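Local coordinates for protein probable glucarate dehydratase (Mycobacterium smegmatis str. MC2 155, PDB 3VDG) that probably dehydrates glucarate or a related acid sugar, as a metal-dependent member of the enolase superfamily, at residues A171-A179 with G189-Q200; C333-M342 with L358-C369. All coordinates share one frame; numbering follows the deposited sequence.

Interaction 1. Residues A171-A179 with G189-Q200; sequences AYLFYKWAA and GAALDPDGIVAQ
Gln200 meets the backbone of Phe174 with both ends of its amide. Gln200 OE1 accepts from Phe174 N at 2.9 Å, in the carbonyl plane and on a lone pair. Gln200 NE2 donates to Phe174 O, also at 2.9 Å, and that oxygen lies close to the amide plane. The two bonds fix the rotation of the amide. The side chain reaches the strand because CG is anti to the backbone N (chi1 -179°) and the chain stays extended beyond it. Beside it the packing is close and apolar. Ile197 crosses Tyr175 at about a right angle, with CD1 over one ring face and Ile197 CG1 3.5 Å from Tyr175 CE1. Its other branch, CG2, touches Leu173 CD1.

Strand 166-174, helix 194-208 and strand 213-216 form a beta-alpha-beta unit of the barrel domain, and this contact joins its first strand to its helix. Asp193 is the N-cap of that helix, its OD1 accepting from Gly196 N.

Lys176 and Ala191, both buried, form a single antiparallel hydrogen-bonded pair. Bent at its outer torsions, the Lys176 chain carries Lys176 NZ to Gly189 O at 2.9 Å, from above the carbonyl plane, and to Trp177 O. Asp186 adds a salt bridge to NZ.

Towards solvent the contact thins to Ala178, Gly189, Ala190 and Leu192. Ala178 CB rests 4.1 Å from Ala190 CB, and the exposed Leu192 lays CD2 by Lys176 O.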
loop_
_atom_site.group_PDB
_atom_site.type_symbol
_atom_site.label_atom_id
_atom_site.label_comp_id
_atom_site.label_asym_id
_atom_site.label_seq_id
_atom_site.Cartn_x
_atom_site.Cartn_y
_atom_site.Cartn_z
ATOM N N ALA A 171 23.545 8.313 13.274
ATOM C CA ALA A 171 24.075 8.364 14.635
ATOM C C ALA A 171 23.051 9.160 15.460
ATOM O O ALA A 171 22.789 10.327 15.163
ATOM C CB ALA A 171 25.405 9.119 14.615
ATOM N N TYR A 172 22.467 8.533 16.476
ATOM C CA TYR A 172 21.408 9.163 17.260
ATOM C C TYR A 172 22.027 9.714 18.558
ATOM O O TYR A 172 22.216 8.974 19.513
ATOM C CB TYR A 172 20.324 8.118 17.584
ATOM C CG TYR A 172 18.951 8.697 17.895
ATOM C CD1 TYR A 172 18.812 9.984 18.418
ATOM C CD2 TYR A 172 17.795 7.945 17.683
ATOM C CE1 TYR A 172 17.563 10.513 18.709
ATOM C CE2 TYR A 172 16.538 8.471 17.970
ATOM C CZ TYR A 172 16.429 9.748 18.486
ATOM O OH TYR A 172 15.189 10.272 18.769
ATOM N N LEU A 173 22.369 11.007 18.560
ATOM C CA LEU A 173 23.056 11.665 19.678
ATOM C C LEU A 173 22.067 12.223 20.724
ATOM O O LEU A 173 20.998 12.714 20.370
ATOM C CB LEU A 173 23.910 12.836 19.134
ATOM C CG LEU A 173 24.855 12.519 17.969
ATOM C CD1 LEU A 173 25.770 13.700 17.636
ATOM C CD2 LEU A 173 25.693 11.272 18.259
ATOM N N PHE A 174 22.454 12.151 22.000
ATOM C CA PHE A 174 21.644 12.658 23.104
ATOM C C PHE A 174 22.542 13.421 24.082
ATOM O O PHE A 174 23.655 13.003 24.379
ATOM C CB PHE A 174 21.073 11.498 23.919
ATOM C CG PHE A 174 19.921 10.776 23.264
ATOM C CD1 PHE A 174 20.152 9.799 22.299
ATOM C CD2 PHE A 174 18.619 11.033 23.661
ATOM C CE1 PHE A 174 19.099 9.110 21.725
ATOM C CE2 PHE A 174 17.550 10.344 23.092
ATOM C CZ PHE A 174 17.799 9.377 22.118
ATOM N N TYR A 175 22.046 14.528 24.602
ATOM C CA TYR A 175 22.596 15.042 25.858
ATOM C C TYR A 175 22.362 13.950 26.901
ATOM O O TYR A 175 21.310 13.290 26.880
ATOM C CB TYR A 175 21.839 16.321 26.241
ATOM C CG TYR A 175 22.086 17.450 25.261
ATOM C CD1 TYR A 175 23.311 18.113 25.230
ATOM C CD2 TYR A 175 21.119 17.817 24.337
ATOM C CE1 TYR A 175 23.549 19.147 24.330
ATOM C CE2 TYR A 175 21.339 18.848 23.438
ATOM C CZ TYR A 175 22.558 19.512 23.443
ATOM O OH TYR A 175 22.780 20.546 22.560
ATOM N N LYS A 176 23.324 13.732 27.799
ATOM C CA LYS A 176 23.180 12.687 28.808
ATOM C C LYS A 176 24.014 13.008 30.050
ATOM O O LYS A 176 25.071 13.636 29.950
ATOM C CB LYS A 176 23.613 11.305 28.246
ATOM C CG LYS A 176 25.087 11.220 27.860
ATOM C CD LYS A 176 25.476 9.888 27.199
ATOM C CE LYS A 176 25.347 8.711 28.147
ATOM N NZ LYS A 176 26.197 8.866 29.369
ATOM N N TRP A 177 23.546 12.562 31.207
ATOM C CA TRP A 177 24.388 12.550 32.403
ATOM C C TRP A 177 25.456 11.511 32.265
ATOM O O TRP A 177 25.389 10.674 31.374
ATOM C CB TRP A 177 23.574 12.186 33.621
ATOM C CG TRP A 177 22.425 13.106 33.937
ATOM C CD1 TRP A 177 22.284 14.459 33.616
ATOM C CD2 TRP A 177 21.223 12.760 34.685
ATOM N NE1 TRP A 177 21.093 14.944 34.098
ATOM C CE2 TRP A 177 20.414 13.971 34.754
ATOM C CE3 TRP A 177 20.747 11.598 35.273
ATOM C CZ2 TRP A 177 19.188 13.992 35.384
ATOM C CZ3 TRP A 177 19.505 11.633 35.910
ATOM C CH2 TRP A 177 18.746 12.807 35.961
ATOM N N ALA A 178 26.443 11.536 33.159
ATOM C CA ALA A 178 27.542 10.584 33.107
ATOM C C ALA A 178 27.079 9.204 33.556
ATOM O O ALA A 178 27.604 8.186 33.110
ATOM C CB ALA A 178 28.697 11.058 33.991
ATOM N N ALA A 179 26.097 9.176 34.448
ATOM C CA ALA A 179 25.709 7.940 35.107
ATOM C C ALA A 179 24.308 8.099 35.610
ATOM O O ALA A 179 23.868 9.211 35.838
ATOM C CB ALA A 179 26.635 7.666 36.289
ATOM N N GLY A 189 30.478 8.848 29.001
ATOM C CA GLY A 189 30.664 10.110 29.700
ATOM C C GLY A 189 29.434 10.982 29.534
ATOM O O GLY A 189 28.501 10.614 28.818
ATOM N N ALA A 190 29.425 12.130 30.203
ATOM C CA ALA A 190 28.334 13.101 30.092
ATOM C C ALA A 190 28.445 13.848 28.772
ATOM O O ALA A 190 29.533 13.985 28.207
ATOM C CB ALA A 190 28.380 14.093 31.259
ATOM N N ALA A 191 27.314 14.316 28.259
ATOM C CA ALA A 191 27.336 15.234 27.135
ATOM C C ALA A 191 26.332 16.296 27.479
ATOM O O ALA A 191 25.140 16.022 27.492
ATOM C CB ALA A 191 26.941 14.535 25.833
ATOM N N LEU A 192 26.807 17.510 27.757
ATOM C CA LEU A 192 25.932 18.565 28.251
ATOM C C LEU A 192 26.184 19.878 27.533
ATOM O O LEU A 192 25.636 20.902 27.914
ATOM C CB LEU A 192 26.120 18.749 29.769
ATOM C CG LEU A 192 25.817 17.493 30.587
ATOM C CD1 LEU A 192 26.339 17.632 32.021
ATOM C CD2 LEU A 192 24.318 17.187 30.543
ATOM N N ASP A 193 27.002 19.838 26.484
ATOM C CA ASP A 193 27.342 21.036 25.718
ATOM C C ASP A 193 27.903 20.592 24.369
ATOM O O ASP A 193 28.054 19.396 24.139
ATOM C CB ASP A 193 28.375 21.874 26.485
ATOM C CG ASP A 193 29.587 21.053 26.912
ATOM O OD1 ASP A 193 29.922 20.050 26.239
ATOM O OD2 ASP A 193 30.214 21.407 27.930
ATOM N N PRO A 194 28.196 21.541 23.471
ATOM C CA PRO A 194 28.635 21.190 22.126
ATOM C C PRO A 194 29.859 20.291 22.065
ATOM O O PRO A 194 29.868 19.356 21.272
ATOM C CB PRO A 194 28.905 22.549 21.487
ATOM C CG PRO A 194 27.877 23.420 22.137
ATOM C CD PRO A 194 27.929 22.987 23.580
ATOM N N ASP A 195 30.871 20.551 22.892
ATOM C CA ASP A 195 32.053 19.688 22.922
ATOM C C ASP A 195 31.688 18.262 23.288
ATOM O O ASP A 195 32.216 17.306 22.711
ATOM C CB ASP A 195 33.091 20.173 23.950
ATOM C CG ASP A 195 33.881 21.397 23.482
ATOM O OD1 ASP A 195 33.923 21.678 22.265
ATOM O OD2 ASP A 195 34.474 22.074 24.349
ATOM N N GLY A 196 30.839 18.113 24.299
ATOM C CA GLY A 196 30.416 16.781 24.739
ATOM C C GLY A 196 29.638 16.041 23.643
ATOM O O GLY A 196 29.807 14.845 23.457
ATOM N N ILE A 197 28.785 16.758 22.925
ATOM C CA ILE A 197 28.015 16.168 21.824
ATOM C C ILE A 197 28.933 15.773 20.654
ATOM O O ILE A 197 28.789 14.699 20.064
ATOM C CB ILE A 197 26.930 17.164 21.353
ATOM C CG1 ILE A 197 25.795 17.254 22.386
ATOM C CG2 ILE A 197 26.388 16.791 19.979
ATOM C CD1 ILE A 197 25.099 15.923 22.680
ATOM N N VAL A 198 29.889 16.632 20.319
ATOM C CA VAL A 198 30.848 16.308 19.270
ATOM C C VAL A 198 31.688 15.087 19.660
ATOM O O VAL A 198 31.951 14.220 18.835
ATOM C CB VAL A 198 31.764 17.510 18.924
ATOM C CG1 VAL A 198 32.956 17.046 18.090
ATOM C CG2 VAL A 198 30.989 18.599 18.191
ATOM N N ALA A 199 32.083 14.992 20.927
ATOM C CA ALA A 199 32.877 13.852 21.378
ATOM C C ALA A 199 32.077 12.556 21.279
ATOM O O ALA A 199 32.599 11.502 20.936
ATOM C CB ALA A 199 33.349 14.060 22.812
ATOM N N GLN A 200 30.799 12.640 21.611
ATOM C CA GLN A 200 29.929 11.486 21.565
ATOM C C GLN A 200 29.788 11.024 20.114
ATOM O O GLN A 200 29.869 9.833 19.834
ATOM C CB GLN A 200 28.578 11.857 22.153
ATOM C CG GLN A 200 27.571 10.726 22.177
ATOM C CD GLN A 200 26.216 11.205 22.689
ATOM O OE1 GLN A 200 25.267 11.289 21.930
ATOM N NE2 GLN A 200 26.137 11.540 23.978
#

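Interaction 2. Residues C333-M342 with L358-C369; sequences CDTFGLGLSM and LAAATPNLTYAC
Leu340 lies across Leu365 at about a right angle, with Leu340 CD2 4.0 Å from Leu365 CG. Leu340 CD2 also meets Thr362 CG2 at 3.8 Å, again in a crossing at about a right angle. Met342 extends through its first two torsions and bends at the third (chi3 -63°). This brings Met342 CE to 3.7 Å from Leu365 CD1, and close to Leu358 CD2 and Ala359 CB. Nearer the backbone, Met342 CB packs on Cys369 SG at 3.7 Å.

Tyr367 turns its ring edge to the Leu340 carbonyl, with Tyr367 CD2 3.4 Å from Leu340 O. That buried oxygen has no hydrogen-bond partner in the model. No direct hydrogen bond joins the segments; water does the bridging. One water links Leu338 O to Asn364 ND2, which also donates to Ala330 O. A second takes the Leu340 N-H and donates to Asn364 O at 2.6 Å. Ser341 OG bonds to Tyr267 OH.

Gly337 closes helix 323-336 with a Schellman motif before strand 339-342. This strand runs parallel to strand 312-315 in the barrel sheet. The chain leaving helix 349-360 packs along it, and Cys369 reaches strand 166-174.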
loop_
_atom_site.group_PDB
_atom_site.type_symbol
_atom_site.label_atom_id
_atom_site.label_comp_id
_atom_site.label_asym_id
_atom_site.label_seq_id
_atom_site.Cartn_x
_atom_site.Cartn_y
_atom_site.Cartn_z
ATOM N N CYS A 333 2.912 8.447 1.058
ATOM C CA CYS A 333 3.893 9.541 1.052
ATOM C C CYS A 333 4.375 9.849 -0.361
ATOM O O CYS A 333 4.417 11.015 -0.780
ATOM C CB CYS A 333 5.092 9.220 1.954
ATOM S SG CYS A 333 4.625 9.299 3.704
ATOM N N ASP A 334 4.744 8.809 -1.098
ATOM C CA ASP A 334 5.183 8.998 -2.482
ATOM C C ASP A 334 4.088 9.691 -3.294
ATOM O O ASP A 334 4.352 10.630 -4.030
ATOM C CB ASP A 334 5.524 7.660 -3.121
ATOM C CG ASP A 334 6.340 7.823 -4.406
ATOM O OD1 ASP A 334 7.096 8.803 -4.510
ATOM O OD2 ASP A 334 6.215 6.987 -5.316
ATOM N N THR A 335 2.852 9.238 -3.140
ATOM C CA THR A 335 1.733 9.790 -3.917
ATOM C C THR A 335 1.486 11.265 -3.591
ATOM O O THR A 335 1.227 12.069 -4.476
ATOM C CB THR A 335 0.447 8.994 -3.626
ATOM O OG1 THR A 335 0.643 7.647 -4.052
ATOM C CG2 THR A 335 -0.766 9.581 -4.354
ATOM N N PHE A 336 1.541 11.611 -2.314
ATOM C CA PHE A 336 1.206 12.972 -1.898
ATOM C C PHE A 336 2.424 13.892 -1.767
ATOM O O PHE A 336 2.331 14.989 -1.229
ATOM C CB PHE A 336 0.376 12.938 -0.618
ATOM C CG PHE A 336 -1.037 12.508 -0.856
ATOM C CD1 PHE A 336 -1.356 11.159 -0.955
ATOM C CD2 PHE A 336 -2.051 13.458 -1.024
ATOM C CE1 PHE A 336 -2.662 10.754 -1.218
ATOM C CE2 PHE A 336 -3.359 13.059 -1.271
ATOM C CZ PHE A 336 -3.665 11.704 -1.374
ATOM N N GLY A 337 3.568 13.439 -2.259
ATOM C CA GLY A 337 4.761 14.285 -2.332
ATOM C C GLY A 337 5.471 14.514 -1.014
ATOM O O GLY A 337 6.145 15.535 -0.834
ATOM N N LEU A 338 5.355 13.557 -0.096
ATOM C CA LEU A 338 6.035 13.639 1.201
ATOM C C LEU A 338 7.278 12.759 1.214
ATOM O O LEU A 338 7.265 11.646 0.665
ATOM C CB LEU A 338 5.086 13.147 2.300
ATOM C CG LEU A 338 3.749 13.886 2.441
ATOM C CD1 LEU A 338 2.879 13.198 3.488
ATOM C CD2 LEU A 338 3.988 15.341 2.808
ATOM N N GLY A 339 8.347 13.228 1.849
ATOM C CA GLY A 339 9.542 12.400 1.998
ATOM C C GLY A 339 9.287 11.353 3.081
ATOM O O GLY A 339 8.314 11.448 3.841
ATOM N N LEU A 340 10.160 10.357 3.160
ATOM C CA LEU A 340 9.946 9.236 4.099
ATOM C C LEU A 340 11.238 8.891 4.807
ATOM O O LEU A 340 12.267 8.684 4.168
ATOM C CB LEU A 340 9.443 7.993 3.360
ATOM C CG LEU A 340 9.131 6.785 4.271
ATOM C CD1 LEU A 340 7.861 7.058 5.070
ATOM C CD2 LEU A 340 8.958 5.534 3.417
ATOM N N SER A 341 11.185 8.829 6.129
ATOM C CA SER A 341 12.349 8.431 6.901
ATOM C C SER A 341 11.858 7.351 7.869
ATOM O O SER A 341 10.770 6.784 7.664
ATOM C CB SER A 341 12.922 9.669 7.630
ATOM O OG SER A 341 14.146 9.372 8.301
ATOM N N MET A 342 12.630 7.057 8.909
ATOM C CA MET A 342 12.188 6.073 9.907
ATOM C C MET A 342 12.583 6.461 11.334
ATOM O O MET A 342 13.733 6.838 11.603
ATOM C CB MET A 342 12.712 4.666 9.576
ATOM C CG MET A 342 12.130 3.573 10.464
ATOM S SD MET A 342 12.819 1.926 10.120
ATOM C CE MET A 342 12.298 1.653 8.423
ATOM N N LEU A 358 12.165 -3.976 5.842
ATOM C CA LEU A 358 11.242 -2.933 5.403
ATOM C C LEU A 358 11.956 -1.843 4.596
ATOM O O LEU A 358 11.580 -1.547 3.463
ATOM C CB LEU A 358 10.530 -2.315 6.620
ATOM C CG LEU A 358 9.653 -1.081 6.344
ATOM C CD1 LEU A 358 8.536 -1.417 5.341
ATOM C CD2 LEU A 358 9.074 -0.538 7.659
ATOM N N ALA A 359 13.002 -1.257 5.165
ATOM C CA ALA A 359 13.712 -0.186 4.468
ATOM C C ALA A 359 14.359 -0.691 3.168
ATOM O O ALA A 359 14.404 0.027 2.188
ATOM C CB ALA A 359 14.764 0.415 5.377
ATOM N N ALA A 360 14.866 -1.923 3.166
ATOM C CA ALA A 360 15.488 -2.458 1.958
ATOM C C ALA A 360 14.497 -2.508 0.787
ATOM O O ALA A 360 14.889 -2.292 -0.365
ATOM C CB ALA A 360 16.075 -3.834 2.223
ATOM N N ALA A 361 13.228 -2.799 1.090
ATOM C CA ALA A 361 12.168 -2.991 0.087
ATOM C C ALA A 361 11.381 -1.730 -0.265
ATOM O O ALA A 361 10.412 -1.780 -1.019
ATOM C CB ALA A 361 11.201 -4.080 0.555
ATOM N N THR A 362 11.773 -0.595 0.298
ATOM C CA THR A 362 10.999 0.632 0.104
ATOM C C THR A 362 11.761 1.586 -0.813
ATOM O O THR A 362 12.744 2.185 -0.405
ATOM C CB THR A 362 10.717 1.303 1.457
ATOM O OG1 THR A 362 10.000 0.381 2.282
ATOM C CG2 THR A 362 9.858 2.569 1.273
ATOM N N PRO A 363 11.298 1.733 -2.061
ATOM C CA PRO A 363 12.063 2.548 -3.018
ATOM C C PRO A 363 12.293 3.979 -2.511
ATOM O O PRO A 363 13.400 4.505 -2.639
ATOM C CB PRO A 363 11.182 2.539 -4.291
ATOM C CG PRO A 363 10.275 1.363 -4.120
ATOM C CD PRO A 363 10.074 1.155 -2.646
ATOM N N ASN A 364 11.270 4.596 -1.915
ATOM C CA ASN A 364 11.372 6.022 -1.530
ATOM C C ASN A 364 11.875 6.264 -0.094
ATOM O O ASN A 364 11.798 7.388 0.414
ATOM C CB ASN A 364 10.047 6.779 -1.774
ATOM C CG ASN A 364 8.869 6.163 -1.016
ATOM O OD1 ASN A 364 8.778 4.947 -0.901
ATOM N ND2 ASN A 364 7.953 7.005 -0.514
ATOM N N LEU A 365 12.375 5.226 0.573
ATOM C CA LEU A 365 12.987 5.439 1.898
ATOM C C LEU A 365 14.467 5.644 1.682
ATOM O O LEU A 365 15.237 4.688 1.729
ATOM C CB LEU A 365 12.749 4.272 2.859
ATOM C CG LEU A 365 12.745 4.713 4.338
ATOM C CD1 LEU A 365 12.302 3.600 5.277
ATOM C CD2 LEU A 365 14.097 5.267 4.765
ATOM N N THR A 366 14.851 6.893 1.422
ATOM C CA THR A 366 16.225 7.209 1.054
ATOM C C THR A 366 17.006 7.929 2.162
ATOM O O THR A 366 18.237 7.919 2.148
ATOM C CB THR A 366 16.259 8.043 -0.240
ATOM O OG1 THR A 366 15.366 9.157 -0.102
ATOM C CG2 THR A 366 15.808 7.177 -1.421
ATOM N N TYR A 367 16.300 8.546 3.112
ATOM C CA TYR A 367 16.950 9.084 4.309
ATOM C C TYR A 367 17.503 7.961 5.171
ATOM O O TYR A 367 16.930 6.873 5.245
ATOM C CB TYR A 367 15.971 9.900 5.159
ATOM C CG TYR A 367 15.538 11.215 4.561
ATOM C CD1 TYR A 367 16.446 12.256 4.379
ATOM C CD2 TYR A 367 14.223 11.422 4.186
ATOM C CE1 TYR A 367 16.050 13.464 3.823
ATOM C CE2 TYR A 367 13.814 12.630 3.651
ATOM C CZ TYR A 367 14.730 13.646 3.475
ATOM O OH TYR A 367 14.315 14.832 2.931
ATOM N N ALA A 368 18.614 8.213 5.851
ATOM C CA ALA A 368 19.145 7.222 6.768
ATOM C C ALA A 368 18.113 6.982 7.881
ATOM O O ALA A 368 17.485 7.931 8.338
ATOM C CB ALA A 368 20.463 7.728 7.346
ATOM N N CYS A 369 17.928 5.734 8.315
ATOM C CA CYS A 369 16.987 5.418 9.404
ATOM C C CYS A 369 17.563 5.735 10.783
ATOM O O CYS A 369 18.738 5.500 11.041
ATOM C CB CYS A 369 16.614 3.919 9.392
ATOM S SG CYS A 369 15.774 3.371 7.872
HETATM O O HOH W 1 8.523 9.767 -0.675
HETATM O O HOH W 2 11.564 9.943 0.666
#

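In the fold
Both interactions reach the same barrel sheet, with centres 29 Å apart and no direct touch. Interaction 1 is partly buried and lies farther from the chain centre; interaction 2 is mostly buried. The first ties the end of strand 166-174 and the loop after it to helix 194-208 and the loop before it, by direct hydrogen bonds as well as apolar packing. The second sets strand 339-342 against the chain after helix 349-360, by apolar contacts and two bridging waters. Strand 166-174 is common ground: its end supplies part of one side of interaction 1, and Cys369 of interaction 2 packs on it. Only interaction 2 approaches the second subunit, where Phe336 stacks on Phe336 of that chain.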